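Topoisomerase IV subunit A (Escherichia coli, PDB 1ZVT) forms part of a type II DNA topoisomerase that alters DNA topology and decatenates DNA, its C-terminal beta-pinwheel domain probably binding the DNA substrate. Local coordinates at residues Phe49-Ser52 / Ser56-Ile59; Pro61-Ser66 / Thr75-Leu80; Ser180-Ala183 / Glu187-Leu190; Leu157-Ser162 / Asn173-Ile178. All coordinates share one frame; numbering follows the deposited sequence.

Followed from the N terminus, the four contacts of this beta-pinwheel close loops in series, and none nests within or crosses another. Contact 1, among the first blades, closes the tight hairpin of strands 47-51 and 55-59. Contact 2 comes next and joins the loops before and after strand 72-73; it touches contact 1 where Tyr57 and Ile59 pack on Leu78. At later blades, contact 4 closes the loop between strands 155-160 and 173-174, and contact 3 folds the residues before strand 190-196 back onto helix 180-184. These two meet at Ile178, which packs on Ala183, Asp188 and Gly189. The centres of contacts 1 and 4 lie about 25 Å apart, on opposite sides of the chain's centre.

Contact 1. Residues Phe49-Ser52 / Ser56-Ile59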
loop_
_atom_site.group_PDB
_atom_site.type_symbol
_atom_site.label_atom_id
_atom_site.label_comp_id
_atom_site.label_asym_id
_atom_site.label_seq_id
_atom_site.Cartn_x
_atom_site.Cartn_y
_atom_site.Cartn_z
ATOM N N PHE A 49 5.849 0.329 9.464
ATOM C CA PHE A 49 5.464 1.578 8.827
ATOM C C PHE A 49 6.278 1.717 7.555
ATOM O O PHE A 49 7.475 1.382 7.513
ATOM C CB PHE A 49 5.730 2.765 9.767
ATOM C CG PHE A 49 4.955 2.673 11.043
ATOM C CD1 PHE A 49 5.507 2.064 12.166
ATOM C CD2 PHE A 49 3.638 3.137 11.098
ATOM C CE1 PHE A 49 4.758 1.927 13.354
ATOM C CE2 PHE A 49 2.880 2.995 12.283
ATOM C CZ PHE A 49 3.458 2.390 13.405
ATOM N N VAL A 50 5.634 2.220 6.510
ATOM C CA VAL A 50 6.361 2.561 5.287
ATOM C C VAL A 50 6.250 4.079 5.047
ATOM O O VAL A 50 5.133 4.635 5.076
ATOM C CB VAL A 50 5.808 1.780 4.084
ATOM C CG1 VAL A 50 6.606 2.151 2.844
ATOM C CG2 VAL A 50 5.906 0.254 4.336
ATOM N N ASP A 51 7.385 4.738 4.835
ATOM C CA ASP A 51 7.362 6.199 4.585
ATOM C C ASP A 51 7.268 6.558 3.110
ATOM O O ASP A 51 7.322 5.680 2.231
ATOM C CB ASP A 51 8.504 6.952 5.325
ATOM C CG ASP A 51 9.874 6.835 4.645
ATOM O OD1 ASP A 51 9.965 6.495 3.455
ATOM O OD2 ASP A 51 10.879 7.126 5.322
ATOM N N SER A 52 7.095 7.861 2.852
ATOM C CA SER A 52 6.866 8.365 1.499
ATOM C C SER A 52 8.067 8.213 0.563
ATOM O O SER A 52 7.928 8.424 -0.653
ATOM C CB SER A 52 6.449 9.839 1.574
ATOM O OG SER A 52 7.396 10.557 2.313
ATOM N N SER A 56 11.081 1.275 5.108
ATOM C CA SER A 56 10.220 0.587 6.085
ATOM C C SER A 56 10.884 0.510 7.470
ATOM O O SER A 56 12.111 0.500 7.584
ATOM C CB SER A 56 9.812 -0.818 5.620
ATOM O OG SER A 56 10.937 -1.680 5.539
ATOM N N TYR A 57 10.050 0.450 8.510
ATOM C CA TYR A 57 10.499 0.529 9.883
ATOM C C TYR A 57 9.629 -0.395 10.700
ATOM O O TYR A 57 8.424 -0.458 10.457
ATOM C CB TYR A 57 10.292 1.935 10.443
ATOM C CG TYR A 57 10.849 3.071 9.646
ATOM C CD1 TYR A 57 10.154 3.583 8.548
ATOM C CD2 TYR A 57 12.042 3.694 10.030
ATOM C CE1 TYR A 57 10.661 4.670 7.827
ATOM C CE2 TYR A 57 12.546 4.779 9.304
ATOM C CZ TYR A 57 11.841 5.252 8.223
ATOM O OH TYR A 57 12.333 6.301 7.485
ATOM N N ALA A 58 10.218 -1.095 11.673
ATOM C CA ALA A 58 9.427 -1.890 12.594
ATOM C C ALA A 58 9.526 -1.361 14.024
ATOM O O ALA A 58 10.603 -0.928 14.461
ATOM C CB ALA A 58 9.872 -3.335 12.564
ATOM N N ILE A 59 8.410 -1.418 14.743
ATOM C CA ILE A 59 8.357 -0.978 16.143
ATOM C C ILE A 59 7.711 -2.112 16.957
ATOM O O ILE A 59 6.789 -2.774 16.488
ATOM C CB ILE A 59 7.521 0.331 16.296
ATOM C CG1 ILE A 59 8.231 1.531 15.642
ATOM C CG2 ILE A 59 7.177 0.637 17.778
ATOM C CD1 ILE A 59 7.475 2.885 15.815
#
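Asp51 and Tyr57 meet obliquely near the turn end of an antiparallel beta hairpin, with the carboxylate and phenol planes 63° apart. The phenol presents its hydroxyl to the acid: Tyr57 OH donates to Asp51 OD2 at 2.7 Å, meeting the oxygen on the anti side and 34° out of the carboxylate plane. Asp51 CG is set between the backbone N and the carbonyl carbon (chi1 78°), which swings the acid over toward the facing strand. Its other oxygen, OD1, is hydrogen-bonded to Thr53 OG1 in the turn and to Arg55 N at the start of the next strand, so one carboxylate binds both the turn and the strand that follows it.

Next along the hairpin, Phe49 and Tyr57 form a hydrogen-bonded pair: Phe49 N gives to Tyr57 O at 2.9 Å, and Tyr57 N returns the bond to Phe49 O, also at 2.9 Å. Phe49 O also receives a CA-H contact from Ser56 CA at 3.2 Å and lies in plane at the edge of the tyrosine ring. The Phe49 ring has Ile59 slanting past it, CE1 resting 3.8 Å from Ile59 CD1, while Val86 and Met89 of strand 86-90 also pack on it.

Asp51 is buried, yet both of its oxygens have donors; these probably stabilise the ionised acid, and the bond to OD2 helps to fix the rotation of the phenol.

Contact 2. Residues Pro61-Ser66 / Thr75-Leu80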
loop_
_atom_site.group_PDB
_atom_site.type_symbol
_atom_site.label_atom_id
_atom_site.label_comp_id
_atom_site.label_asym_id
_atom_site.label_seq_id
_atom_site.Cartn_x
_atom_site.Cartn_y
_atom_site.Cartn_z
ATOM N N PRO A 61 5.250 -3.247 19.689
ATOM C CA PRO A 61 4.083 -2.631 20.348
ATOM C C PRO A 61 4.258 -2.368 21.855
ATOM O O PRO A 61 3.637 -1.440 22.368
ATOM C CB PRO A 61 2.961 -3.650 20.113
ATOM C CG PRO A 61 3.384 -4.367 18.842
ATOM C CD PRO A 61 4.881 -4.485 18.964
ATOM N N ILE A 62 5.119 -3.126 22.537
ATOM C CA ILE A 62 5.255 -2.931 23.998
ATOM C C ILE A 62 5.868 -1.568 24.362
ATOM O O ILE A 62 5.775 -1.112 25.528
ATOM C CB ILE A 62 5.999 -4.101 24.690
ATOM C CG1 ILE A 62 7.391 -4.292 24.112
ATOM C CG2 ILE A 62 5.177 -5.391 24.537
ATOM C CD1 ILE A 62 8.459 -3.442 24.707
ATOM N N THR A 63 6.483 -0.928 23.367
ATOM C CA THR A 63 7.125 0.376 23.559
ATOM C C THR A 63 6.158 1.539 23.275
ATOM O O THR A 63 6.536 2.710 23.406
ATOM C CB THR A 63 8.349 0.532 22.636
ATOM O OG1 THR A 63 7.919 0.576 21.270
ATOM C CG2 THR A 63 9.353 -0.600 22.811
ATOM N N LEU A 64 4.924 1.228 22.878
ATOM C CA LEU A 64 3.959 2.271 22.510
ATOM C C LEU A 64 2.996 2.561 23.668
ATOM O O LEU A 64 2.711 1.658 24.471
ATOM C CB LEU A 64 3.176 1.860 21.253
ATOM C CG LEU A 64 4.005 1.719 19.981
ATOM C CD1 LEU A 64 3.121 1.240 18.835
ATOM C CD2 LEU A 64 4.685 3.038 19.640
ATOM N N PRO A 65 2.475 3.803 23.748
ATOM C CA PRO A 65 1.507 4.164 24.788
ATOM C C PRO A 65 0.146 3.497 24.558
ATOM O O PRO A 65 -0.155 3.062 23.444
ATOM C CB PRO A 65 1.413 5.693 24.663
ATOM C CG PRO A 65 1.745 5.973 23.230
ATOM C CD PRO A 65 2.773 4.930 22.845
ATOM N N SER A 66 -0.670 3.416 25.610
ATOM C CA SER A 66 -1.971 2.753 25.507
ATOM C C SER A 66 -3.051 3.638 24.877
ATOM O O SER A 66 -2.787 4.770 24.488
ATOM C CB SER A 66 -2.425 2.290 26.895
ATOM O OG SER A 66 -2.987 3.379 27.605
ATOM N N THR A 75 7.917 10.508 14.882
ATOM C CA THR A 75 9.241 11.139 14.764
ATOM C C THR A 75 10.107 10.926 16.004
ATOM O O THR A 75 11.333 11.060 15.922
ATOM C CB THR A 75 9.141 12.637 14.466
ATOM O OG1 THR A 75 8.280 13.241 15.431
ATOM C CG2 THR A 75 8.591 12.880 13.060
ATOM N N GLY A 76 9.488 10.596 17.144
ATOM C CA GLY A 76 10.230 10.267 18.369
ATOM C C GLY A 76 10.765 8.841 18.368
ATOM O O GLY A 76 11.554 8.462 19.248
ATOM N N LYS A 77 10.335 8.045 17.390
ATOM C CA LYS A 77 10.707 6.642 17.339
ATOM C C LYS A 77 11.452 6.275 16.071
ATOM O O LYS A 77 12.188 5.295 16.067
ATOM C CB LYS A 77 9.479 5.714 17.511
ATOM C CG LYS A 77 9.086 5.475 18.984
ATOM C CD LYS A 77 8.862 3.997 19.311
ATOM C CE LYS A 77 8.462 3.774 20.776
ATOM N NZ LYS A 77 8.933 4.814 21.772
ATOM N N LEU A 78 11.251 7.057 15.009
ATOM C CA LEU A 78 11.826 6.759 13.680
ATOM C C LEU A 78 12.580 7.939 13.150
ATOM O O LEU A 78 12.170 9.088 13.364
ATOM C CB LEU A 78 10.710 6.433 12.672
ATOM C CG LEU A 78 9.608 5.467 13.098
ATOM C CD1 LEU A 78 8.549 5.359 11.962
ATOM C CD2 LEU A 78 10.209 4.098 13.430
ATOM N N THR A 79 13.668 7.647 12.437
ATOM C CA THR A 79 14.483 8.680 11.797
ATOM C C THR A 79 13.996 8.798 10.371
ATOM O O THR A 79 14.392 8.014 9.505
ATOM C CB THR A 79 15.952 8.298 11.760
ATOM O OG1 THR A 79 16.402 8.012 13.089
ATOM C CG2 THR A 79 16.777 9.450 11.171
ATOM N N LEU A 80 13.089 9.738 10.142
ATOM C CA LEU A 80 12.530 9.936 8.811
ATOM C C LEU A 80 13.413 10.862 7.987
ATOM O O LEU A 80 13.995 11.808 8.535
ATOM C CB LEU A 80 11.109 10.490 8.914
ATOM C CG LEU A 80 10.085 9.648 9.692
ATOM C CD1 LEU A 80 8.741 10.359 9.777
ATOM C CD2 LEU A 80 9.917 8.266 9.077
#
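Thr63 and Leu64 are the residues of 61-66 that touch Lys77, in a surface contact between the two loops that flank strand 72-73. The setting is characteristic of a beta-pinwheel: strand 72-73 follows the hairpin 47-51/55-59 in the chain, yet it pairs with strand 13-18 of the preceding sheet.

The segment begins with a short 3-10 turn, in which Pro61 O accepts a hydrogen bond from Leu64 N at 3.0 Å. Thr63 ends that turn. Its hydroxyl sits between the backbone N and the carbonyl carbon (chi1 67°) and is hydrogen-bonded to Asp60 O, so it is already engaged when the lysine passes. What it offers Lys77 is packing: Thr63 OG1 stands 3.3 Å from Lys77 CE, and Thr63 CB is 3.7 Å from the same carbon. Leu64 comes next and adds one methyl, CD2, at 4.0 Å from Lys77 CE, while its side chain also packs on Val14, Ser16 and Ile59. Pro65 then carries the chain to a backbone hydrogen bond with Ser16.

The lysine runs aslant both side chains, bent at its second torsion (chi2 -132°) and again at its fourth, and its ammonium forms a salt bridge with Glu72 OE2. Cut back to an alanine, Lys77 would lose its ammonium and methylenes, which is likely to leave Glu72 without this charged mate and Thr63 and Leu64 without their cover. On the side of the first loop, Lys77 NZ lies 3.6 Å from the carbonyl oxygen Thr63 O.

Contact 3. Residues Ser180-Ala183 / Glu187-Leu190; sequences SAEA and EDGL
Glu182 lies against both Glu187 and Asp188 where the chain doubles back after helix 180-184. With CG turned away from the backbone N (chi1 -160°) and the rest extended, the glutamate runs past the returning segment. Its methylene CG packs on Glu187 CB at 3.6 Å, the two side chains crossing at about a right angle. Further out, Glu182 CD rests 3.7 Å from Asp188 CB, and the two carboxylates are turned 78° apart.

Their nearest oxygens, Glu182 OE1 and Asp188 OD2, are 4.0 Å apart; one water donates to both, which probably eases the repulsion of like charges. Asp188 CG likewise lies opposite its backbone N (chi1 -160°), which places OD2 at this water and OD1 near Gly189 N. Glu187 instead directs its acid to a salt bridge with Arg185. With an alanine at Glu182, CG and OE1 are gone, which is likely to open a gap beside Glu187 CB and leave the water without this anchor.

The backbone adds a direct hydrogen bond: Glu187 N donates to Glu182 O at 3.0 Å. A second water donates to both Ala183 O and Asp188 O. Asp188 OD1 accepts from Ala153 N and, weakly, from Gly189 N, tying it to the turn after strand 146-151. The arrangement is that of a short helix leading by a tight reversal into strand 190-196, an outer strand of a beta-pinwheel blade.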
loop_
_atom_site.group_PDB
_atom_site.type_symbol
_atom_site.label_atom_id
_atom_site.label_comp_id
_atom_site.label_asym_id
_atom_site.label_seq_id
_atom_site.Cartn_x
_atom_site.Cartn_y
_atom_site.Cartn_z
ATOM N N SER A 180 9.739 6.250 -18.812
ATOM C CA SER A 180 10.316 6.779 -17.581
ATOM C C SER A 180 10.378 8.292 -17.534
ATOM O O SER A 180 10.186 8.905 -16.479
ATOM C CB SER A 180 11.680 6.159 -17.307
ATOM O OG SER A 180 12.573 6.442 -18.362
ATOM N N ALA A 181 10.710 8.909 -18.666
ATOM C CA ALA A 181 10.751 10.367 -18.703
ATOM C C ALA A 181 9.356 10.971 -18.494
ATOM O O ALA A 181 9.188 11.984 -17.800
ATOM C CB ALA A 181 11.374 10.842 -20.022
ATOM N N GLU A 182 8.339 10.332 -19.067
ATOM C CA GLU A 182 6.964 10.769 -18.877
ATOM C C GLU A 182 6.526 10.652 -17.392
ATOM O O GLU A 182 5.900 11.558 -16.828
ATOM C CB GLU A 182 6.063 9.935 -19.788
ATOM C CG GLU A 182 4.718 10.530 -20.074
ATOM C CD GLU A 182 3.809 9.590 -20.859
ATOM O OE1 GLU A 182 4.098 8.370 -20.950
ATOM O OE2 GLU A 182 2.788 10.064 -21.357
ATOM N N ALA A 183 6.898 9.543 -16.753
ATOM C CA ALA A 183 6.589 9.338 -15.345
ATOM C C ALA A 183 7.307 10.372 -14.481
ATOM O O ALA A 183 6.719 10.910 -13.558
ATOM C CB ALA A 183 6.970 7.939 -14.918
ATOM N N GLU A 187 3.461 13.052 -16.052
ATOM C CA GLU A 187 2.519 13.027 -17.174
ATOM C C GLU A 187 1.799 11.688 -17.350
ATOM O O GLU A 187 0.786 11.591 -18.067
ATOM C CB GLU A 187 3.226 13.424 -18.467
ATOM C CG GLU A 187 3.736 14.848 -18.445
ATOM C CD GLU A 187 4.711 15.142 -19.570
ATOM O OE1 GLU A 187 5.152 14.202 -20.273
ATOM O OE2 GLU A 187 5.065 16.321 -19.739
ATOM N N ASP A 188 2.318 10.662 -16.677
ATOM C CA ASP A 188 1.654 9.386 -16.584
ATOM C C ASP A 188 2.217 8.687 -15.365
ATOM O O ASP A 188 3.172 9.159 -14.759
ATOM C CB ASP A 188 1.881 8.547 -17.835
ATOM C CG ASP A 188 0.842 7.439 -18.015
ATOM O OD1 ASP A 188 -0.063 7.248 -17.147
ATOM O OD2 ASP A 188 0.902 6.786 -19.074
ATOM N N GLY A 189 1.634 7.552 -15.004
ATOM C CA GLY A 189 2.074 6.883 -13.781
ATOM C C GLY A 189 1.061 5.815 -13.432
ATOM O O GLY A 189 -0.005 5.732 -14.061
ATOM N N LEU A 190 1.418 4.973 -12.464
ATOM C CA LEU A 190 0.516 3.923 -12.025
ATOM C C LEU A 190 -0.434 4.564 -10.991
ATOM O O LEU A 190 0.021 5.019 -9.925
ATOM C CB LEU A 190 1.352 2.750 -11.478
ATOM C CG LEU A 190 0.682 1.541 -10.853
ATOM C CD1 LEU A 190 -0.279 0.892 -11.857
ATOM C CD2 LEU A 190 1.754 0.564 -10.358
HETATM O O HOH W 1 2.183 6.631 -21.389
HETATM O O HOH W 2 4.465 9.589 -12.394
#

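Contact 4. Residues Leu157-Ser162 / Asn173-Ile178; sequences LMFPVS and NKIINI
Leu157 and Phe159, on one face of strand 155-160, pack against Ile175 and Ile176 as the chain leaves strand 173-174.

The apolar contacts come first. Leu157 meets Ile176 through its CB, 3.9 Å from Ile176 CD1; the isoleucine's CG1 branch stands opposite its backbone N (chi1 -179°), which carries the terminal methyl across to the leucine. Phe159 and Ile175 cross at about a right angle, ring atom CZ lying 4.1 Å from Ile175 CG2. Within the strand, Leu157 CD2 lies in plane at the edge of the Phe159 ring. Leu147 of the neighbouring strand 146-151 touches both Phe159 and Ile175, and Thr151 of that strand touches Ile176.

The second kind of contact sets carbon against a backbone oxygen. Ile175 O lies near the plane of the phenylalanine ring at its edge, 3.4 Å from Phe159 CE2, and it is also 3.6 Å from the methyl Leu157 CD2. Phe159 and Leu157 therefore approach one carbonyl, the first with its ring edge and the second with a branch tip.

No hydrogen bond joins the two segments. The backbone bonds of this part go elsewhere: Leu157 pairs with Ala149 and Phe159 with Leu147, while Lys174 O accepts from Arg225 NH1. Strand 173-174 itself pairs with strand 106-111 of the preceding sheet, the strand exchange of a beta-pinwheel.

Chemically, the join between blades here depends on buried hydrocarbon packing, to which the weakly positive rim of the ring probably adds a modest attraction for the carbonyl oxygen.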
loop_
_atom_site.group_PDB
_atom_site.type_symbol
_atom_site.label_atom_id
_atom_site.label_comp_id
_atom_site.label_asym_id
_atom_site.label_seq_id
_atom_site.Cartn_x
_atom_site.Cartn_y
_atom_site.Cartn_z
ATOM N N LEU A 157 -4.016 -3.194 -17.251
ATOM C CA LEU A 157 -3.340 -4.467 -17.534
ATOM C C LEU A 157 -3.584 -5.413 -16.387
ATOM O O LEU A 157 -3.457 -5.011 -15.237
ATOM C CB LEU A 157 -1.825 -4.255 -17.673
ATOM C CG LEU A 157 -0.975 -5.496 -18.013
ATOM C CD1 LEU A 157 -1.266 -6.017 -19.408
ATOM C CD2 LEU A 157 0.512 -5.204 -17.892
ATOM N N MET A 158 -3.909 -6.665 -16.696
ATOM C CA MET A 158 -4.113 -7.682 -15.649
ATOM C C MET A 158 -3.251 -8.910 -15.966
ATOM O O MET A 158 -3.212 -9.358 -17.112
ATOM C CB MET A 158 -5.581 -8.118 -15.548
ATOM C CG MET A 158 -5.850 -9.022 -14.352
ATOM S SD MET A 158 -7.620 -9.235 -14.082
ATOM C CE MET A 158 -8.076 -10.410 -15.332
ATOM N N PHE A 159 -2.583 -9.463 -14.955
ATOM C CA PHE A 159 -1.846 -10.725 -15.118
ATOM C C PHE A 159 -1.702 -11.377 -13.744
ATOM O O PHE A 159 -1.849 -10.693 -12.728
ATOM C CB PHE A 159 -0.464 -10.500 -15.772
ATOM C CG PHE A 159 0.439 -9.565 -15.000
ATOM C CD1 PHE A 159 1.174 -10.021 -13.900
ATOM C CD2 PHE A 159 0.586 -8.239 -15.404
ATOM C CE1 PHE A 159 2.013 -9.147 -13.192
ATOM C CE2 PHE A 159 1.409 -7.362 -14.698
ATOM C CZ PHE A 159 2.130 -7.826 -13.595
ATOM N N PRO A 160 -1.441 -12.694 -13.701
ATOM C CA PRO A 160 -1.358 -13.358 -12.389
ATOM C C PRO A 160 -0.238 -12.755 -11.544
ATOM O O PRO A 160 0.859 -12.529 -12.045
ATOM C CB PRO A 160 -1.038 -14.808 -12.760
ATOM C CG PRO A 160 -1.576 -14.965 -14.156
ATOM C CD PRO A 160 -1.218 -13.652 -14.800
ATOM N N VAL A 161 -0.511 -12.477 -10.266
ATOM C CA VAL A 161 0.509 -11.828 -9.432
ATOM C C VAL A 161 1.798 -12.688 -9.284
ATOM O O VAL A 161 2.876 -12.137 -9.060
ATOM C CB VAL A 161 -0.074 -11.357 -8.059
ATOM C CG1 VAL A 161 -0.342 -12.537 -7.171
ATOM C CG2 VAL A 161 0.859 -10.327 -7.370
ATOM N N SER A 162 1.669 -14.014 -9.434
ATOM C CA SER A 162 2.833 -14.930 -9.465
ATOM C C SER A 162 3.838 -14.606 -10.569
ATOM O O SER A 162 4.986 -15.030 -10.491
ATOM C CB SER A 162 2.376 -16.389 -9.599
ATOM O OG SER A 162 1.529 -16.555 -10.726
ATOM N N ASN A 173 10.824 -4.971 -10.631
ATOM C CA ASN A 173 10.764 -5.212 -12.068
ATOM C C ASN A 173 9.504 -4.550 -12.621
ATOM O O ASN A 173 8.594 -4.215 -11.862
ATOM C CB ASN A 173 10.731 -6.712 -12.322
ATOM C CG ASN A 173 12.026 -7.393 -11.919
ATOM O OD1 ASN A 173 13.069 -7.151 -12.526
ATOM N ND2 ASN A 173 11.971 -8.222 -10.886
ATOM N N LYS A 174 9.456 -4.351 -13.935
ATOM C CA LYS A 174 8.336 -3.668 -14.560
ATOM C C LYS A 174 7.028 -4.447 -14.397
ATOM O O LYS A 174 6.939 -5.646 -14.727
ATOM C CB LYS A 174 8.629 -3.442 -16.054
ATOM C CG LYS A 174 7.646 -2.491 -16.721
ATOM C CD LYS A 174 8.054 -2.184 -18.169
ATOM C CE LYS A 174 9.325 -1.342 -18.216
ATOM N NZ LYS A 174 9.821 -1.180 -19.627
ATOM N N ILE A 175 6.013 -3.749 -13.892
ATOM C CA ILE A 175 4.639 -4.246 -13.803
ATOM C C ILE A 175 3.888 -3.862 -15.081
ATOM O O ILE A 175 3.302 -4.707 -15.746
ATOM C CB ILE A 175 3.943 -3.629 -12.562
ATOM C CG1 ILE A 175 4.576 -4.212 -11.295
ATOM C CG2 ILE A 175 2.413 -3.844 -12.589
ATOM C CD1 ILE A 175 4.205 -3.458 -10.007
ATOM N N ILE A 176 3.931 -2.573 -15.412
ATOM C CA ILE A 176 3.252 -2.038 -16.577
ATOM C C ILE A 176 4.171 -0.995 -17.209
ATOM O O ILE A 176 4.869 -0.272 -16.497
ATOM C CB ILE A 176 1.859 -1.457 -16.169
ATOM C CG1 ILE A 176 1.097 -0.910 -17.379
ATOM C CG2 ILE A 176 2.013 -0.363 -15.111
ATOM C CD1 ILE A 176 -0.390 -0.660 -17.121
ATOM N N ASN A 177 4.210 -0.929 -18.536
ATOM C CA ASN A 177 5.146 -0.007 -19.180
ATOM C C ASN A 177 4.650 1.423 -19.170
ATOM O O ASN A 177 3.629 1.739 -19.768
ATOM C CB ASN A 177 5.440 -0.410 -20.617
ATOM C CG ASN A 177 6.548 0.435 -21.220
ATOM O OD1 ASN A 177 6.344 1.140 -22.215
ATOM N ND2 ASN A 177 7.721 0.376 -20.614
ATOM N N ILE A 178 5.362 2.263 -18.442
ATOM C CA ILE A 178 5.138 3.706 -18.449
ATOM C C ILE A 178 6.511 4.320 -18.767
ATOM O O ILE A 178 7.480 4.086 -18.044
ATOM C CB ILE A 178 4.622 4.189 -17.088
ATOM C CG1 ILE A 178 3.344 3.392 -16.712
ATOM C CG2 ILE A 178 4.341 5.709 -17.117
ATOM C CD1 ILE A 178 2.825 3.669 -15.344
#